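Local structure of peroxisomal catalase A (Saccharomyces cerevisiae, 1A4E) at residues B[131-136]-B[283-288]; B[197-202]-B[214-219]; B[263-268]-B[291-296]. The protein uses heme to break hydrogen peroxide down to water and oxygen, probably protecting yeast cells from the peroxide that peroxisomal oxidases produce. One frame throughout, in Å; residues are numbered along the deposited sequence.

Contacts 1 and 2 are buried beside the heme, whereas contact 3 is partly buried and farther from the chain's centre, about 22 Å between centres. Chemistry follows place. Contact 1 joins two loops by apolar packing and carries a residue of the azide pocket; contact 2 is a short strand pairing continued by side-chain and water bonds; contact 3 pairs two strands, and charged residues at its margin find partners beyond it. Strands 212-221 and 259-267 are neighbours in one sheet, which couples contacts 2 and 3, for instance through His218 O and Tyr263 N. Trp286 of contact 1 packs against Thr202 of contact 2 and Met267 of contact 3.

Contact 1 (B[131-136]-B[283-288]); sequences TPVFFI and TKVWPQ
Val285 meets Pro132 and Val133 with a single methyl group, and this apolar cluster forms one part of the contact. Val285 CG1 lies 3.6 Å from Pro132 CB and equally 3.6 Å from Val133 CG1, so one branch fits against two successive residues of the other loop. Val133 CG1 stands anti to its own carbonyl carbon (chi1 -64°), which puts it against Val285 and also against the opposing backbone, 3.5 Å from Thr283 O. Val133 also touches Gln178 and Ile181 of helix 176-182.

Contacts between methyl groups and carbonyl oxygens form the second kind. Thr283 CG2 approaches Phe134 O at 3.4 Å, while Ile136 O is more distant from the same methyl.

No hydrogen bond links the two loops, and the polar groups turn to other partners. Thr283 OG1 bonds to Asp281, Lys284 forms salt bridges with Asp281 and Asp428, and Thr283 O is bonded to His177.

Aromatic packing comes last. Phe135 CD1 sits 3.6 Å above the plane of the Phe134 ring, toward its rim. The Phe134 side chain leads away from Thr283 and approaches the bound azide to about 3 Å and the heme to about 4 Å, nearest atoms. Through Phe134, loop 131-136 contributes to the distal side of a catalase heme pocket, where the active-site residues His56 and Asn129 also line the azide site.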
loop_
_atom_site.group_PDB
_atom_site.type_symbol
_atom_site.label_atom_id
_atom_site.label_comp_id
_atom_site.label_asym_id
_atom_site.label_seq_id
_atom_site.Cartn_x
_atom_site.Cartn_y
_atom_site.Cartn_z
ATOM N N THR B 131 -9.768 0.355 32.676
ATOM C CA THR B 131 -10.312 -0.710 33.491
ATOM C C THR B 131 -9.173 -1.585 34.010
ATOM O O THR B 131 -8.168 -1.733 33.317
ATOM C CB THR B 131 -11.333 -1.491 32.623
ATOM O OG1 THR B 131 -11.697 -2.617 33.407
ATOM C CG2 THR B 131 -10.829 -1.911 31.249
ATOM N N PRO B 132 -9.244 -2.136 35.236
ATOM C CA PRO B 132 -8.232 -3.012 35.830
ATOM C C PRO B 132 -8.024 -4.341 35.115
ATOM O O PRO B 132 -6.949 -4.943 35.178
ATOM C CB PRO B 132 -8.688 -3.230 37.247
ATOM C CG PRO B 132 -9.701 -2.159 37.512
ATOM C CD PRO B 132 -10.360 -1.985 36.163
ATOM N N VAL B 133 -9.098 -4.825 34.474
ATOM C CA VAL B 133 -9.091 -6.113 33.791
ATOM C C VAL B 133 -9.500 -6.000 32.323
ATOM O O VAL B 133 -9.626 -4.893 31.795
ATOM C CB VAL B 133 -10.043 -7.096 34.546
ATOM C CG1 VAL B 133 -9.499 -7.354 35.939
ATOM C CG2 VAL B 133 -11.436 -6.524 34.676
ATOM N N PHE B 134 -9.673 -7.134 31.635
ATOM C CA PHE B 134 -10.192 -7.140 30.282
ATOM C C PHE B 134 -11.056 -8.384 30.086
ATOM O O PHE B 134 -11.176 -9.245 30.959
ATOM C CB PHE B 134 -9.018 -7.105 29.300
ATOM C CG PHE B 134 -9.347 -6.680 27.870
ATOM C CD1 PHE B 134 -9.893 -5.413 27.612
ATOM C CD2 PHE B 134 -9.104 -7.572 26.817
ATOM C CE1 PHE B 134 -10.196 -5.048 26.296
ATOM C CE2 PHE B 134 -9.409 -7.195 25.509
ATOM C CZ PHE B 134 -9.956 -5.937 25.248
ATOM N N PHE B 135 -11.704 -8.459 28.926
ATOM C CA PHE B 135 -12.639 -9.514 28.575
ATOM C C PHE B 135 -12.059 -10.897 28.340
ATOM O O PHE B 135 -12.778 -11.891 28.459
ATOM C CB PHE B 135 -13.395 -9.113 27.316
ATOM C CG PHE B 135 -14.107 -7.768 27.389
ATOM C CD1 PHE B 135 -13.415 -6.595 27.068
ATOM C CD2 PHE B 135 -15.461 -7.711 27.732
ATOM C CE1 PHE B 135 -14.079 -5.366 27.084
ATOM C CE2 PHE B 135 -16.120 -6.482 27.747
ATOM C CZ PHE B 135 -15.429 -5.312 27.421
ATOM N N ILE B 136 -10.775 -11.012 27.991
ATOM C CA ILE B 136 -10.209 -12.303 27.629
ATOM C C ILE B 136 -8.877 -12.586 28.309
ATOM O O ILE B 136 -8.187 -11.685 28.783
ATOM C CB ILE B 136 -10.003 -12.405 26.072
ATOM C CG1 ILE B 136 -9.138 -11.246 25.583
ATOM C CG2 ILE B 136 -11.351 -12.419 25.353
ATOM C CD1 ILE B 136 -8.667 -11.391 24.130
ATOM N N THR B 283 -7.995 -11.210 33.773
ATOM C CA THR B 283 -9.300 -10.980 34.376
ATOM C C THR B 283 -9.273 -10.873 35.905
ATOM O O THR B 283 -10.311 -10.699 36.538
ATOM C CB THR B 283 -10.240 -12.105 33.911
ATOM O OG1 THR B 283 -9.765 -13.303 34.492
ATOM C CG2 THR B 283 -10.280 -12.247 32.392
ATOM N N LYS B 284 -8.091 -10.896 36.526
ATOM C CA LYS B 284 -7.954 -10.822 37.972
ATOM C C LYS B 284 -7.225 -9.571 38.429
ATOM O O LYS B 284 -6.265 -9.139 37.793
ATOM C CB LYS B 284 -7.169 -12.017 38.507
ATOM C CG LYS B 284 -7.703 -13.407 38.193
ATOM C CD LYS B 284 -8.998 -13.726 38.926
ATOM C CE LYS B 284 -9.436 -15.124 38.532
ATOM N NZ LYS B 284 -9.889 -15.136 37.158
ATOM N N VAL B 285 -7.680 -8.976 39.538
ATOM C CA VAL B 285 -6.989 -7.863 40.170
ATOM C C VAL B 285 -6.343 -8.374 41.446
ATOM O O VAL B 285 -6.758 -9.371 42.034
ATOM C CB VAL B 285 -7.940 -6.691 40.540
ATOM C CG1 VAL B 285 -8.539 -6.184 39.252
ATOM C CG2 VAL B 285 -9.064 -7.098 41.479
ATOM N N TRP B 286 -5.268 -7.701 41.833
ATOM C CA TRP B 286 -4.538 -7.981 43.057
ATOM C C TRP B 286 -5.163 -7.170 44.188
ATOM O O TRP B 286 -5.435 -5.975 44.015
ATOM C CB TRP B 286 -3.067 -7.579 42.932
ATOM C CG TRP B 286 -2.230 -8.283 41.866
ATOM C CD1 TRP B 286 -2.688 -9.323 41.085
ATOM C CD2 TRP B 286 -0.930 -7.954 41.590
ATOM N NE1 TRP B 286 -1.678 -9.646 40.317
ATOM C CE2 TRP B 286 -0.618 -8.868 40.575
ATOM C CE3 TRP B 286 0.016 -7.032 42.041
ATOM C CZ2 TRP B 286 0.650 -8.873 39.998
ATOM C CZ3 TRP B 286 1.287 -7.036 41.465
ATOM C CH2 TRP B 286 1.599 -7.951 40.454
ATOM N N PRO B 287 -5.410 -7.761 45.362
ATOM C CA PRO B 287 -6.010 -7.085 46.521
ATOM C C PRO B 287 -5.105 -5.981 47.062
ATOM O O PRO B 287 -3.898 -6.177 47.222
ATOM C CB PRO B 287 -6.242 -8.202 47.512
ATOM C CG PRO B 287 -6.100 -9.484 46.711
ATOM C CD PRO B 287 -5.028 -9.128 45.699
ATOM N N GLN B 288 -5.660 -4.791 47.304
ATOM C CA GLN B 288 -4.855 -3.680 47.805
ATOM C C GLN B 288 -4.535 -3.692 49.297
ATOM O O GLN B 288 -3.678 -2.929 49.751
ATOM C CB GLN B 288 -5.541 -2.366 47.455
ATOM C CG GLN B 288 -5.411 -2.125 45.964
ATOM C CD GLN B 288 -6.056 -0.846 45.476
ATOM O OE1 GLN B 288 -6.172 0.152 46.187
ATOM N NE2 GLN B 288 -6.472 -0.862 44.217
#

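Contact 2 (B[197-202]-B[214-219]); sequences GYSGHT and YVQVHI. With HEM (protoporphyrin IX containing Fe), chain I.
Ser199 keeps its OG between the backbone N and the carbonyl carbon (chi1 63°), a rotation that faces the hydroxyl to Val217. There OG accepts the Val217 N-H at 3.0 Å, nearly straight at 169°, and donates to His201 O at 2.8 Å. Gln216 bends at chi2 (-149°), carrying its amide across to the turn: NE2 gives Thr202 OG1 a 3.0 Å bond lying in the amide plane, and Thr202 OG1 is also bonded to Val279 O. A water lies 2.8 Å from both Gln216 OE1 and Gly200 O.

Before the turn the pairing is regular. Gly197 and Ile219 form an antiparallel hydrogen-bonded pair, where any CB on Gly197 would come tight against Ile219 CB. Tyr198 and His218 make the next, non-hydrogen-bonded pair, His218 ND1 standing at the tyrosine edge 3.5 Å from Tyr198 CD2 while its NE2 bonds to Gln265 OE1.

The serine hydroxyl takes the Val217 N-H where the carbonyl of a regular pair would; Ser199 O lies instead 3.5 Å from heme CBC. His201, whose ND1 bonds to Asp331, brings NE2 within 3.7 Å of heme CMC. The chemistry implies a pairing that passes into a turn lining the heme pocket, its buried polar groups met by side chains and water.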
loop_
_atom_site.group_PDB
_atom_site.type_symbol
_atom_site.label_atom_id
_atom_site.label_comp_id
_atom_site.label_asym_id
_atom_site.label_seq_id
_atom_site.Cartn_x
_atom_site.Cartn_y
_atom_site.Cartn_z
ATOM N N GLY B 197 -6.285 5.000 34.563
ATOM C CA GLY B 197 -5.612 4.131 33.615
ATOM C C GLY B 197 -5.047 2.962 34.418
ATOM O O GLY B 197 -4.763 3.116 35.603
ATOM N N TYR B 198 -4.910 1.756 33.861
ATOM C CA TYR B 198 -4.374 0.609 34.602
ATOM C C TYR B 198 -3.612 -0.242 33.614
ATOM O O TYR B 198 -4.080 -0.406 32.483
ATOM C CB TYR B 198 -5.431 -0.331 35.182
ATOM C CG TYR B 198 -6.490 0.284 36.070
ATOM C CD1 TYR B 198 -7.573 0.932 35.485
ATOM C CD2 TYR B 198 -6.395 0.192 37.460
ATOM C CE1 TYR B 198 -8.571 1.489 36.275
ATOM C CE2 TYR B 198 -7.393 0.750 38.261
ATOM C CZ TYR B 198 -8.475 1.396 37.659
ATOM O OH TYR B 198 -9.467 1.967 38.426
ATOM N N SER B 199 -2.476 -0.828 34.011
ATOM C CA SER B 199 -1.728 -1.692 33.113
ATOM C C SER B 199 -2.520 -2.901 32.657
ATOM O O SER B 199 -2.349 -3.359 31.530
ATOM C CB SER B 199 -0.443 -2.166 33.782
ATOM O OG SER B 199 -0.642 -2.966 34.937
ATOM N N GLY B 200 -3.428 -3.383 33.522
ATOM C CA GLY B 200 -4.236 -4.562 33.259
ATOM C C GLY B 200 -3.427 -5.820 33.525
ATOM O O GLY B 200 -3.747 -6.628 34.390
ATOM N N HIS B 201 -2.362 -5.968 32.743
ATOM C CA HIS B 201 -1.438 -7.068 32.869
ATOM C C HIS B 201 -0.416 -6.824 33.972
ATOM O O HIS B 201 -0.169 -5.720 34.456
ATOM C CB HIS B 201 -0.656 -7.276 31.584
ATOM C CG HIS B 201 -1.466 -7.323 30.306
ATOM N ND1 HIS B 201 -2.178 -8.310 29.794
ATOM C CD2 HIS B 201 -1.550 -6.264 29.442
ATOM C CE1 HIS B 201 -2.684 -7.897 28.662
ATOM N NE2 HIS B 201 -2.303 -6.666 28.458
ATOM N N THR B 202 0.200 -7.946 34.328
ATOM C CA THR B 202 1.336 -7.969 35.217
ATOM C C THR B 202 2.545 -7.753 34.307
ATOM O O THR B 202 2.659 -8.357 33.237
ATOM C CB THR B 202 1.410 -9.344 35.920
ATOM O OG1 THR B 202 0.289 -9.444 36.791
ATOM C CG2 THR B 202 2.684 -9.524 36.706
ATOM N N TYR B 214 6.891 -8.580 40.082
ATOM C CA TYR B 214 5.688 -8.533 39.274
ATOM C C TYR B 214 5.041 -7.216 39.664
ATOM O O TYR B 214 4.895 -6.906 40.846
ATOM C CB TYR B 214 4.733 -9.662 39.611
ATOM C CG TYR B 214 5.197 -11.042 39.162
ATOM C CD1 TYR B 214 5.473 -11.320 37.815
ATOM C CD2 TYR B 214 5.329 -12.051 40.114
ATOM C CE1 TYR B 214 5.873 -12.597 37.419
ATOM C CE2 TYR B 214 5.733 -13.330 39.725
ATOM C CZ TYR B 214 6.001 -13.596 38.381
ATOM O OH TYR B 214 6.379 -14.869 37.997
ATOM N N VAL B 215 4.661 -6.418 38.667
ATOM C CA VAL B 215 4.149 -5.068 38.882
ATOM C C VAL B 215 2.816 -4.845 38.186
ATOM O O VAL B 215 2.587 -5.365 37.093
ATOM C CB VAL B 215 5.206 -4.033 38.362
ATOM C CG1 VAL B 215 4.686 -2.615 38.501
ATOM C CG2 VAL B 215 6.481 -4.110 39.194
ATOM N N GLN B 216 1.885 -4.123 38.820
ATOM C CA GLN B 216 0.672 -3.658 38.153
ATOM C C GLN B 216 0.609 -2.157 38.384
ATOM O O GLN B 216 0.876 -1.672 39.482
ATOM C CB GLN B 216 -0.577 -4.323 38.717
ATOM C CG GLN B 216 -0.583 -5.741 38.179
ATOM C CD GLN B 216 -1.942 -6.356 37.954
ATOM O OE1 GLN B 216 -2.989 -5.757 38.168
ATOM N NE2 GLN B 216 -1.954 -7.594 37.490
ATOM N N VAL B 217 0.315 -1.398 37.320
ATOM C CA VAL B 217 0.349 0.060 37.391
ATOM C C VAL B 217 -1.047 0.678 37.419
ATOM O O VAL B 217 -1.973 0.249 36.731
ATOM C CB VAL B 217 1.177 0.590 36.187
ATOM C CG1 VAL B 217 1.444 2.075 36.360
ATOM C CG2 VAL B 217 2.531 -0.116 36.103
ATOM N N HIS B 218 -1.191 1.692 38.274
ATOM C CA HIS B 218 -2.439 2.415 38.472
ATOM C C HIS B 218 -2.183 3.891 38.218
ATOM O O HIS B 218 -1.300 4.488 38.824
ATOM C CB HIS B 218 -2.957 2.250 39.911
ATOM C CG HIS B 218 -3.350 0.828 40.275
ATOM N ND1 HIS B 218 -4.577 0.341 40.419
ATOM C CD2 HIS B 218 -2.460 -0.194 40.493
ATOM C CE1 HIS B 218 -4.470 -0.930 40.710
ATOM N NE2 HIS B 218 -3.194 -1.241 40.750
ATOM N N ILE B 219 -2.937 4.494 37.302
ATOM C CA ILE B 219 -2.799 5.904 36.974
ATOM C C ILE B 219 -4.121 6.526 37.416
ATOM O O ILE B 219 -5.140 6.475 36.731
ATOM C CB ILE B 219 -2.536 6.046 35.443
ATOM C CG1 ILE B 219 -1.285 5.270 35.022
ATOM C CG2 ILE B 219 -2.318 7.514 35.118
ATOM C CD1 ILE B 219 -0.862 5.452 33.554
HETATM C CHA HEM I . -5.103 -0.670 20.232
HETATM C CHB HEM I . -4.407 -5.366 19.546
HETATM C CHC HEM I . -5.612 -6.186 24.105
HETATM C CHD HEM I . -5.269 -1.469 24.982
HETATM C C1A HEM I . -4.968 -1.897 19.608
HETATM C C2A HEM I . -4.552 -2.062 18.229
HETATM C C3A HEM I . -4.270 -3.376 18.058
HETATM C C4A HEM I . -4.549 -4.018 19.320
HETATM C CMA HEM I . -3.695 -4.058 16.826
HETATM C CAA HEM I . -4.385 -0.955 17.203
HETATM C CBA HEM I . -2.913 -0.635 17.063
HETATM C CGA HEM I . -2.589 0.441 16.051
HETATM O O1A HEM I . -3.054 0.396 14.915
HETATM O O2A HEM I . -1.835 1.330 16.414
HETATM C C1B HEM I . -4.649 -5.999 20.745
HETATM C C2B HEM I . -4.599 -7.431 20.920
HETATM C C3B HEM I . -5.047 -7.690 22.195
HETATM C C4B HEM I . -5.333 -6.385 22.773
HETATM C CMB HEM I . -4.147 -8.394 19.827
HETATM C CAB HEM I . -5.231 -8.906 22.866
HETATM C CBB HEM I . -4.744 -10.238 22.476
HETATM C C1C HEM I . -5.597 -4.970 24.758
HETATM C C2C HEM I . -5.578 -4.830 26.196
HETATM C C3C HEM I . -5.413 -3.501 26.458
HETATM C C4C HEM I . -5.347 -2.840 25.168
HETATM C CMC HEM I . -5.668 -5.991 27.183
HETATM C CAC HEM I . -5.271 -2.880 27.690
HETATM C CBC HEM I . -4.212 -3.200 28.623
HETATM C C1D HEM I . -5.215 -0.833 23.756
HETATM C C2D HEM I . -5.162 0.596 23.578
HETATM C C3D HEM I . -5.145 0.812 22.245
HETATM C C4D HEM I . -5.175 -0.474 21.604
HETATM C CMD HEM I . -5.109 1.658 24.668
HETATM C CAD HEM I . -5.153 2.160 21.550
HETATM C CBD HEM I . -3.783 2.739 21.281
HETATM C CGD HEM I . -3.915 4.110 20.643
HETATM O O1D HEM I . -4.486 4.999 21.259
HETATM O O2D HEM I . -3.463 4.300 19.521
HETATM N NA HEM I . -4.936 -3.106 20.280
HETATM N NB HEM I . -5.072 -5.361 21.887
HETATM N NC HEM I . -5.410 -3.755 24.133
HETATM N ND HEM I . -5.207 -1.489 22.539
HETATM FE FE HEM I . -5.200 -3.423 22.204
HETATM O O HOH W 1 -5.230 -6.638 36.744
#

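Contact 3 (B[263-268]-B[291-296]); sequences YIQTMT and FPLRRV
Ile264 and Arg294 exchange two backbone hydrogen bonds, Ile264 N to Arg294 O and Arg294 N to Ile264 O, each 2.9 Å. The second is almost linear, at 176°. Past this pair direct backbone bonding gives way to side-chain and water bonds. Gln265 NE2 reaches Phe291 O at 3.0 Å, the acceptor close to the amide plane. Trp286 O also bonds to NE2, while OE1 is bonded to His218 NE2 of the adjoining strand, so both ends of the amide are gripped and its rotation is fixed. A leucine here would probably leave the carbonyls of Phe291 and Trp286 and the His218 NE2 without their mates. Farther out, a water bridges the two segments, accepting from Thr266 N and donating to Pro292 O at 2.8 Å.

Apolar contacts lie next to these bonds. Met267 bends at chi3 (-72°), which lays CE over the Phe291 ring, 3.6 Å from its centroid and 14° off the normal, a CH-pi contact within a Met-aromatic pair. On the side of the sheet bearing Tyr263, Leu293 CD1 covers one ring face, and the aliphatic part of Arg295 crosses the tyrosine side chain at a slant, Arg295 CB 3.8 Å from Tyr263 CE2. On the other side, Ile264 CG2 meets Val296 CG2 at 3.9 Å. The guanidinium groups form salt bridges beyond the contact, Arg294 with Asp74 and Arg295 with Asp70.

Strands 259-267 and 294-303 are consecutive antiparallel neighbours in the curled sheet, and this pairing, continued by Gln265 and a water, is part of the antiparallel beta barrel that defines the catalase fold.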
loop_
_atom_site.group_PDB
_atom_site.type_symbol
_atom_site.label_atom_id
_atom_site.label_comp_id
_atom_site.label_asym_id
_atom_site.label_seq_id
_atom_site.Cartn_x
_atom_site.Cartn_y
_atom_site.Cartn_z
ATOM N N TYR B 263 0.839 5.029 40.529
ATOM C CA TYR B 263 1.157 4.128 41.628
ATOM C C TYR B 263 1.437 2.750 41.061
ATOM O O TYR B 263 1.063 2.462 39.927
ATOM C CB TYR B 263 0.010 3.919 42.612
ATOM C CG TYR B 263 -0.531 5.156 43.296
ATOM C CD1 TYR B 263 -1.579 5.875 42.707
ATOM C CD2 TYR B 263 0.006 5.563 44.518
ATOM C CE1 TYR B 263 -2.083 7.011 43.341
ATOM C CE2 TYR B 263 -0.495 6.700 45.155
ATOM C CZ TYR B 263 -1.532 7.416 44.556
ATOM O OH TYR B 263 -2.008 8.551 45.172
ATOM N N ILE B 264 2.107 1.890 41.836
ATOM C CA ILE B 264 2.302 0.505 41.450
ATOM C C ILE B 264 2.018 -0.426 42.628
ATOM O O ILE B 264 2.062 -0.035 43.794
ATOM C CB ILE B 264 3.754 0.203 40.956
ATOM C CG1 ILE B 264 4.791 0.561 42.016
ATOM C CG2 ILE B 264 3.984 0.950 39.643
ATOM C CD1 ILE B 264 6.212 0.092 41.658
ATOM N N GLN B 265 1.681 -1.675 42.296
ATOM C CA GLN B 265 1.557 -2.759 43.254
ATOM C C GLN B 265 2.680 -3.706 42.882
ATOM O O GLN B 265 2.843 -4.058 41.711
ATOM C CB GLN B 265 0.266 -3.525 43.112
ATOM C CG GLN B 265 -0.972 -2.817 43.603
ATOM C CD GLN B 265 -2.206 -3.635 43.274
ATOM O OE1 GLN B 265 -2.494 -3.843 42.100
ATOM N NE2 GLN B 265 -2.960 -4.143 44.254
ATOM N N THR B 266 3.514 -4.081 43.851
ATOM C CA THR B 266 4.575 -5.027 43.588
ATOM C C THR B 266 4.319 -6.338 44.309
ATOM O O THR B 266 3.521 -6.427 45.242
ATOM C CB THR B 266 5.929 -4.448 44.011
ATOM O OG1 THR B 266 5.839 -4.044 45.365
ATOM C CG2 THR B 266 6.319 -3.285 43.135
ATOM N N MET B 267 5.034 -7.360 43.845
ATOM C CA MET B 267 4.852 -8.720 44.309
ATOM C C MET B 267 6.061 -9.545 43.906
ATOM O O MET B 267 6.581 -9.381 42.806
ATOM C CB MET B 267 3.593 -9.276 43.661
ATOM C CG MET B 267 3.203 -10.624 44.163
ATOM S SD MET B 267 1.858 -11.354 43.224
ATOM C CE MET B 267 0.532 -10.341 43.798
ATOM N N THR B 268 6.541 -10.432 44.777
ATOM C CA THR B 268 7.628 -11.333 44.411
ATOM C C THR B 268 7.075 -12.612 43.789
ATOM O O THR B 268 5.863 -12.835 43.721
ATOM C CB THR B 268 8.487 -11.681 45.654
ATOM O OG1 THR B 268 7.657 -12.346 46.602
ATOM C CG2 THR B 268 9.130 -10.434 46.240
ATOM N N PHE B 291 -1.383 -5.921 48.998
ATOM C CA PHE B 291 -0.449 -5.343 48.035
ATOM C C PHE B 291 -0.837 -3.895 47.782
ATOM O O PHE B 291 -1.547 -3.582 46.826
ATOM C CB PHE B 291 -0.482 -6.131 46.710
ATOM C CG PHE B 291 -0.219 -7.616 46.894
ATOM C CD1 PHE B 291 1.070 -8.068 47.166
ATOM C CD2 PHE B 291 -1.291 -8.514 46.836
ATOM C CE1 PHE B 291 1.287 -9.430 47.390
ATOM C CE2 PHE B 291 -1.066 -9.870 47.060
ATOM C CZ PHE B 291 0.224 -10.329 47.338
ATOM N N PRO B 292 -0.410 -2.970 48.643
ATOM C CA PRO B 292 -0.856 -1.581 48.645
ATOM C C PRO B 292 -0.315 -0.770 47.465
ATOM O O PRO B 292 0.620 -1.186 46.779
ATOM C CB PRO B 292 -0.389 -1.048 49.977
ATOM C CG PRO B 292 0.167 -2.229 50.727
ATOM C CD PRO B 292 0.650 -3.145 49.626
ATOM N N LEU B 293 -0.892 0.405 47.204
ATOM C CA LEU B 293 -0.411 1.254 46.129
ATOM C C LEU B 293 0.782 2.061 46.609
ATOM O O LEU B 293 0.704 2.778 47.598
ATOM C CB LEU B 293 -1.514 2.202 45.657
ATOM C CG LEU B 293 -2.799 1.604 45.092
ATOM C CD1 LEU B 293 -3.639 2.706 44.476
ATOM C CD2 LEU B 293 -2.477 0.577 44.033
ATOM N N ARG B 294 1.917 1.855 45.947
ATOM C CA ARG B 294 3.136 2.587 46.241
ATOM C C ARG B 294 3.240 3.719 45.228
ATOM O O ARG B 294 3.048 3.478 44.033
ATOM C CB ARG B 294 4.296 1.620 46.129
ATOM C CG ARG B 294 5.634 2.287 46.352
ATOM C CD ARG B 294 6.757 1.281 46.356
ATOM N NE ARG B 294 8.005 2.014 46.417
ATOM C CZ ARG B 294 9.168 1.394 46.538
ATOM N NH1 ARG B 294 9.259 0.074 46.618
ATOM N NH2 ARG B 294 10.280 2.115 46.575
ATOM N N ARG B 295 3.535 4.958 45.636
ATOM C CA ARG B 295 3.554 6.074 44.699
ATOM C C ARG B 295 4.847 6.231 43.905
ATOM O O ARG B 295 5.948 6.023 44.404
ATOM C CB ARG B 295 3.236 7.355 45.475
ATOM C CG ARG B 295 2.974 8.587 44.604
ATOM C CD ARG B 295 2.263 9.716 45.334
ATOM N NE ARG B 295 2.752 9.865 46.694
ATOM C CZ ARG B 295 3.620 10.801 47.055
ATOM N NH1 ARG B 295 4.108 11.689 46.196
ATOM N NH2 ARG B 295 4.049 10.806 48.305
ATOM N N VAL B 296 4.693 6.582 42.620
ATOM C CA VAL B 296 5.807 6.739 41.702
ATOM C C VAL B 296 5.961 8.181 41.234
ATOM O O VAL B 296 7.033 8.766 41.405
ATOM C CB VAL B 296 5.621 5.831 40.472
ATOM C CG1 VAL B 296 6.863 5.922 39.585
ATOM C CG2 VAL B 296 5.410 4.391 40.902
HETATM O O HOH W 2 2.622 -3.105 46.610
#